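Local coordinates for mandelate racemase/muconate lactonizing enzyme family protein (PDB 2QDE) that belongs to the mandelate racemase/muconate lactonizing enzyme family of the enolase superfamily and binds a barium ion in its barrel domain, at residues 255-269 with 283-297. Sequence-based numbering, arbitrary orientation.
Sequences LLAIINKGAADGLMI and WLTLARLANLPVICG
The indole of Trp283 is sandwiched between Leu255 and Ile269 in the layer between helices and strands of the TIM-type barrel domain, in a beta-alpha-beta crossover: strand 266-269 leads through helix 277-290 to the parallel strand 294-296, with helix 252-261 packed beside it; helix segments 255-261 and 283-290 lie outside the strands at 11° to each other. Leu255 crosses the indole at about a right angle, its CD2 3.7 Å from the centroid of the five-membered ring in a CH-pi contact. The Ile269 and Trp283 side chains point at each other from opposite directions: with CG1 anti to the backbone N (chi1 -172°) and the chain extended, Ile269 CD1 sits over the other face, 3.8 Å from the centroid of the six-membered ring. Trp283 NE1 is hydrogen-bonded to Ala249 O, a polar anchor that helps fix how the ring is turned. The second branch of Ile269, CG2, presses tightly on Val294 CG1 at 3.5 Å. Nearer the start of the strand, Leu267 and Leu292 cross almost perpendicularly, Leu267 CG lying 3.8 Å from Leu292 CD1. On the other side of the sheet Met268 and Ile295 point the same way, and the Met268 chain, bent at chi2 and chi3, brings CE against Ile295 CB; the barium ion lies about 6 Å from this methionine side chain. Four backbone hydrogen bonds zip the strands together, the last running from Gly297 N to Ile269 O at 2.8 Å, with a C=O...N angle of 174°.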
loop_
_atom_site.group_PDB
_atom_site.type_symbol
_atom_site.label_atom_id
_atom_site.label_comp_id
_atom_site.label_asym_id
_atom_site.label_seq_id
_atom_site.Cartn_x
_atom_site.Cartn_y
_atom_site.Cartn_z
ATOM N N LEU A 255 0.751 -18.617 5.409
ATOM C CA LEU A 255 -0.632 -18.507 4.962
ATOM C C LEU A 255 -1.090 -17.051 5.010
ATOM O O LEU A 255 -1.820 -16.592 4.130
ATOM C CB LEU A 255 -1.545 -19.387 5.830
ATOM C CG LEU A 255 -1.715 -20.865 5.432
ATOM C CD1 LEU A 255 -0.369 -21.519 5.173
ATOM C CD2 LEU A 255 -2.449 -21.604 6.550
ATOM N N LEU A 256 -0.653 -16.329 6.039
ATOM C CA LEU A 256 -1.007 -14.918 6.181
ATOM C C LEU A 256 -0.410 -14.136 5.012
ATOM O O LEU A 256 -1.092 -13.335 4.376
ATOM C CB LEU A 256 -0.471 -14.358 7.502
ATOM C CG LEU A 256 -0.617 -12.841 7.673
ATOM C CD1 LEU A 256 -2.076 -12.446 7.544
ATOM C CD2 LEU A 256 -0.064 -12.422 9.023
ATOM N N ALA A 257 0.863 -14.382 4.727
ATOM C CA ALA A 257 1.526 -13.693 3.629
ATOM C C ALA A 257 0.857 -14.053 2.305
ATOM O O ALA A 257 0.744 -13.211 1.407
ATOM C CB ALA A 257 3.013 -14.054 3.589
ATOM N N ILE A 258 0.398 -15.296 2.184
ATOM C CA ILE A 258 -0.254 -15.720 0.956
ATOM C C ILE A 258 -1.551 -14.961 0.709
ATOM O O ILE A 258 -1.806 -14.520 -0.408
ATOM C CB ILE A 258 -0.547 -17.238 0.961
ATOM C CG1 ILE A 258 0.768 -18.014 0.838
ATOM C CG2 ILE A 258 -1.478 -17.596 -0.191
ATOM C CD1 ILE A 258 0.619 -19.518 0.997
ATOM N N ILE A 259 -2.377 -14.799 1.737
ATOM C CA ILE A 259 -3.620 -14.082 1.521
ATOM C C ILE A 259 -3.345 -12.579 1.352
ATOM O O ILE A 259 -4.032 -11.908 0.582
ATOM C CB ILE A 259 -4.659 -14.341 2.663
ATOM C CG1 ILE A 259 -4.574 -13.274 3.740
ATOM C CG2 ILE A 259 -4.443 -15.706 3.277
ATOM C CD1 ILE A 259 -5.674 -12.253 3.613
ATOM N N ASN A 260 -2.329 -12.059 2.040
ATOM C CA ASN A 260 -2.003 -10.640 1.921
ATOM C C ASN A 260 -1.448 -10.280 0.548
ATOM O O ASN A 260 -1.762 -9.224 0.010
ATOM C CB ASN A 260 -0.999 -10.202 2.991
ATOM C CG ASN A 260 -1.620 -10.112 4.368
ATOM O OD1 ASN A 260 -2.814 -9.855 4.502
ATOM N ND2 ASN A 260 -0.808 -10.306 5.399
ATOM N N LYS A 261 -0.619 -11.149 -0.010
ATOM C CA LYS A 261 -0.031 -10.900 -1.318
ATOM C C LYS A 261 -0.895 -11.423 -2.464
ATOM O O LYS A 261 -0.591 -11.174 -3.629
ATOM C CB LYS A 261 1.355 -11.547 -1.404
ATOM C CG LYS A 261 2.394 -10.985 -0.435
ATOM C CD LYS A 261 3.719 -11.716 -0.591
ATOM C CE LYS A 261 4.794 -11.197 0.374
ATOM N NZ LYS A 261 5.200 -9.792 0.078
ATOM N N GLY A 262 -1.964 -12.144 -2.145
ATOM C CA GLY A 262 -2.806 -12.698 -3.194
ATOM C C GLY A 262 -1.938 -13.596 -4.063
ATOM O O GLY A 262 -1.869 -13.432 -5.285
ATOM N N ALA A 263 -1.270 -14.550 -3.421
ATOM C CA ALA A 263 -0.364 -15.456 -4.115
ATOM C C ALA A 263 -0.959 -16.812 -4.495
ATOM O O ALA A 263 -0.276 -17.630 -5.113
ATOM C CB ALA A 263 0.893 -15.665 -3.270
ATOM N N ALA A 264 -2.217 -17.063 -4.140
ATOM C CA ALA A 264 -2.801 -18.359 -4.461
ATOM C C ALA A 264 -4.310 -18.383 -4.625
ATOM O O ALA A 264 -5.024 -17.585 -4.028
ATOM C CB ALA A 264 -2.386 -19.385 -3.403
ATOM N N ASP A 265 -4.776 -19.333 -5.431
ATOM C CA ASP A 265 -6.199 -19.533 -5.697
ATOM C C ASP A 265 -6.698 -20.768 -4.945
ATOM O O ASP A 265 -7.891 -21.070 -4.939
ATOM C CB ASP A 265 -6.423 -19.724 -7.196
ATOM C CG ASP A 265 -6.066 -18.487 -7.996
ATOM O OD1 ASP A 265 -6.708 -17.442 -7.763
ATOM O OD2 ASP A 265 -5.145 -18.560 -8.846
ATOM N N GLY A 266 -5.766 -21.474 -4.311
ATOM C CA GLY A 266 -6.098 -22.683 -3.574
ATOM C C GLY A 266 -4.873 -23.157 -2.819
ATOM O O GLY A 266 -3.773 -22.657 -3.061
ATOM N N LEU A 267 -5.045 -24.132 -1.928
ATOM C CA LEU A 267 -3.925 -24.612 -1.113
ATOM C C LEU A 267 -3.867 -26.133 -0.964
ATOM O O LEU A 267 -4.887 -26.808 -1.064
ATOM C CB LEU A 267 -4.035 -24.004 0.289
ATOM C CG LEU A 267 -4.287 -22.499 0.444
ATOM C CD1 LEU A 267 -4.836 -22.218 1.844
ATOM C CD2 LEU A 267 -3.010 -21.722 0.194
ATOM N N MET A 268 -2.667 -26.661 -0.731
ATOM C CA MET A 268 -2.494 -28.093 -0.494
ATOM C C MET A 268 -1.868 -28.201 0.889
ATOM O O MET A 268 -1.060 -27.358 1.281
ATOM C CB MET A 268 -1.538 -28.769 -1.490
ATOM C CG MET A 268 -1.159 -27.988 -2.721
ATOM S SD MET A 268 -2.518 -27.623 -3.817
ATOM C CE MET A 268 -3.374 -29.161 -3.815
ATOM N N ILE A 269 -2.235 -29.232 1.634
ATOM C CA ILE A 269 -1.661 -29.417 2.953
ATOM C C ILE A 269 -1.191 -30.858 3.132
ATOM O O ILE A 269 -1.632 -31.755 2.421
ATOM C CB ILE A 269 -2.702 -29.097 4.055
ATOM C CG1 ILE A 269 -2.039 -29.112 5.437
ATOM C CG2 ILE A 269 -3.829 -30.124 4.019
ATOM C CD1 ILE A 269 -2.994 -28.813 6.578
ATOM N N TRP A 283 -3.733 -24.452 10.986
ATOM C CA TRP A 283 -3.452 -24.202 9.574
ATOM C C TRP A 283 -4.779 -24.074 8.810
ATOM O O TRP A 283 -4.967 -23.163 7.999
ATOM C CB TRP A 283 -2.655 -25.390 9.030
ATOM C CG TRP A 283 -1.924 -25.199 7.727
ATOM C CD1 TRP A 283 -0.580 -25.029 7.570
ATOM C CD2 TRP A 283 -2.470 -25.309 6.406
ATOM N NE1 TRP A 283 -0.250 -25.044 6.239
ATOM C CE2 TRP A 283 -1.390 -25.213 5.499
ATOM C CE3 TRP A 283 -3.765 -25.487 5.900
ATOM C CZ2 TRP A 283 -1.565 -25.294 4.108
ATOM C CZ3 TRP A 283 -3.940 -25.568 4.516
ATOM C CH2 TRP A 283 -2.845 -25.472 3.639
ATOM N N LEU A 284 -5.695 -24.997 9.092
ATOM C CA LEU A 284 -6.999 -25.025 8.444
ATOM C C LEU A 284 -7.901 -23.876 8.897
ATOM O O LEU A 284 -8.903 -23.568 8.252
ATOM C CB LEU A 284 -7.669 -26.388 8.682
ATOM C CG LEU A 284 -7.004 -27.543 7.914
ATOM C CD1 LEU A 284 -7.646 -28.872 8.278
ATOM C CD2 LEU A 284 -7.113 -27.293 6.414
ATOM N N THR A 285 -7.551 -23.248 10.012
ATOM C CA THR A 285 -8.318 -22.103 10.496
ATOM C C THR A 285 -7.999 -20.934 9.569
ATOM O O THR A 285 -8.883 -20.185 9.153
ATOM C CB THR A 285 -7.923 -21.729 11.933
ATOM O OG1 THR A 285 -8.332 -22.775 12.817
ATOM C CG2 THR A 285 -8.591 -20.422 12.356
ATOM N N LEU A 286 -6.719 -20.785 9.244
ATOM C CA LEU A 286 -6.304 -19.719 8.343
ATOM C C LEU A 286 -6.868 -19.983 6.947
ATOM O O LEU A 286 -7.267 -19.051 6.251
ATOM C CB LEU A 286 -4.774 -19.629 8.293
ATOM C CG LEU A 286 -4.123 -18.626 9.252
ATOM C CD1 LEU A 286 -4.633 -18.810 10.681
ATOM C CD2 LEU A 286 -2.619 -18.807 9.199
ATOM N N ALA A 287 -6.911 -21.253 6.547
ATOM C CA ALA A 287 -7.444 -21.629 5.234
ATOM C C ALA A 287 -8.920 -21.242 5.147
ATOM O O ALA A 287 -9.387 -20.756 4.116
ATOM C CB ALA A 287 -7.287 -23.132 5.004
ATOM N N ARG A 288 -9.644 -21.470 6.239
ATOM C CA ARG A 288 -11.065 -21.140 6.323
ATOM C C ARG A 288 -11.266 -19.632 6.201
ATOM O O ARG A 288 -12.155 -19.165 5.495
ATOM C CB ARG A 288 -11.633 -21.634 7.656
ATOM C CG ARG A 288 -12.985 -21.049 8.031
ATOM C CD ARG A 288 -13.339 -21.390 9.470
ATOM N NE ARG A 288 -13.670 -22.801 9.646
ATOM C CZ ARG A 288 -14.812 -23.356 9.245
ATOM N NH1 ARG A 288 -15.738 -22.619 8.645
ATOM N NH2 ARG A 288 -15.031 -24.649 9.443
ATOM N N LEU A 289 -10.425 -18.879 6.900
ATOM C CA LEU A 289 -10.486 -17.424 6.880
ATOM C C LEU A 289 -10.239 -16.903 5.462
ATOM O O LEU A 289 -10.798 -15.878 5.058
ATOM C CB LEU A 289 -9.435 -16.849 7.836
ATOM C CG LEU A 289 -9.232 -15.332 7.820
ATOM C CD1 LEU A 289 -10.479 -14.632 8.336
ATOM C CD2 LEU A 289 -8.025 -14.982 8.676
ATOM N N ALA A 290 -9.400 -17.612 4.711
ATOM C CA ALA A 290 -9.079 -17.221 3.339
ATOM C C ALA A 290 -10.153 -17.669 2.349
ATOM O O ALA A 290 -10.145 -17.263 1.184
ATOM C CB ALA A 290 -7.741 -17.810 2.939
ATOM N N ASN A 291 -11.069 -18.509 2.822
ATOM C CA ASN A 291 -12.136 -19.048 1.995
ATOM C C ASN A 291 -11.545 -19.758 0.776
ATOM O O ASN A 291 -12.092 -19.691 -0.327
ATOM C CB ASN A 291 -13.094 -17.929 1.559
ATOM C CG ASN A 291 -14.350 -18.465 0.894
ATOM O OD1 ASN A 291 -14.819 -19.551 1.226
ATOM N ND2 ASN A 291 -14.909 -17.696 -0.038
ATOM N N LEU A 292 -10.420 -20.436 0.992
ATOM C CA LEU A 292 -9.724 -21.169 -0.063
ATOM C C LEU A 292 -9.864 -22.686 0.084
ATOM O O LEU A 292 -9.964 -23.204 1.192
ATOM C CB LEU A 292 -8.228 -20.828 -0.049
ATOM C CG LEU A 292 -7.789 -19.419 -0.446
ATOM C CD1 LEU A 292 -6.272 -19.312 -0.369
ATOM C CD2 LEU A 292 -8.271 -19.131 -1.857
ATOM N N PRO A 293 -9.860 -23.413 -1.042
ATOM C CA PRO A 293 -9.979 -24.875 -0.995
ATOM C C PRO A 293 -8.663 -25.483 -0.497
ATOM O O PRO A 293 -7.601 -24.886 -0.660
ATOM C CB PRO A 293 -10.272 -25.242 -2.446
ATOM C CG PRO A 293 -9.498 -24.188 -3.209
ATOM C CD PRO A 293 -9.830 -22.926 -2.432
ATOM N N VAL A 294 -8.741 -26.663 0.111
ATOM C CA VAL A 294 -7.554 -27.337 0.630
ATOM C C VAL A 294 -7.572 -28.820 0.270
ATOM O O VAL A 294 -8.530 -29.530 0.569
ATOM C CB VAL A 294 -7.456 -27.214 2.176
ATOM C CG1 VAL A 294 -6.202 -27.935 2.685
ATOM C CG2 VAL A 294 -7.429 -25.749 2.589
ATOM N N ILE A 295 -6.506 -29.273 -0.380
ATOM C CA ILE A 295 -6.368 -30.671 -0.768
ATOM C C ILE A 295 -5.201 -31.269 0.026
ATOM O O ILE A 295 -4.059 -30.846 -0.136
ATOM C CB ILE A 295 -6.064 -30.795 -2.276
ATOM C CG1 ILE A 295 -7.203 -30.175 -3.086
ATOM C CG2 ILE A 295 -5.884 -32.258 -2.657
ATOM C CD1 ILE A 295 -6.947 -30.186 -4.573
ATOM N N CYS A 296 -5.488 -32.250 0.876
ATOM C CA CYS A 296 -4.443 -32.868 1.682
ATOM C C CYS A 296 -3.741 -34.023 0.976
ATOM O O CYS A 296 -4.381 -34.947 0.466
ATOM C CB CYS A 296 -5.009 -33.373 3.014
ATOM S SG CYS A 296 -3.754 -34.101 4.128
ATOM N N GLY A 297 -2.415 -33.956 0.957
ATOM C CA GLY A 297 -1.628 -34.997 0.332
ATOM C C GLY A 297 -1.093 -35.930 1.403
ATOM O O GLY A 297 -1.742 -36.156 2.426
#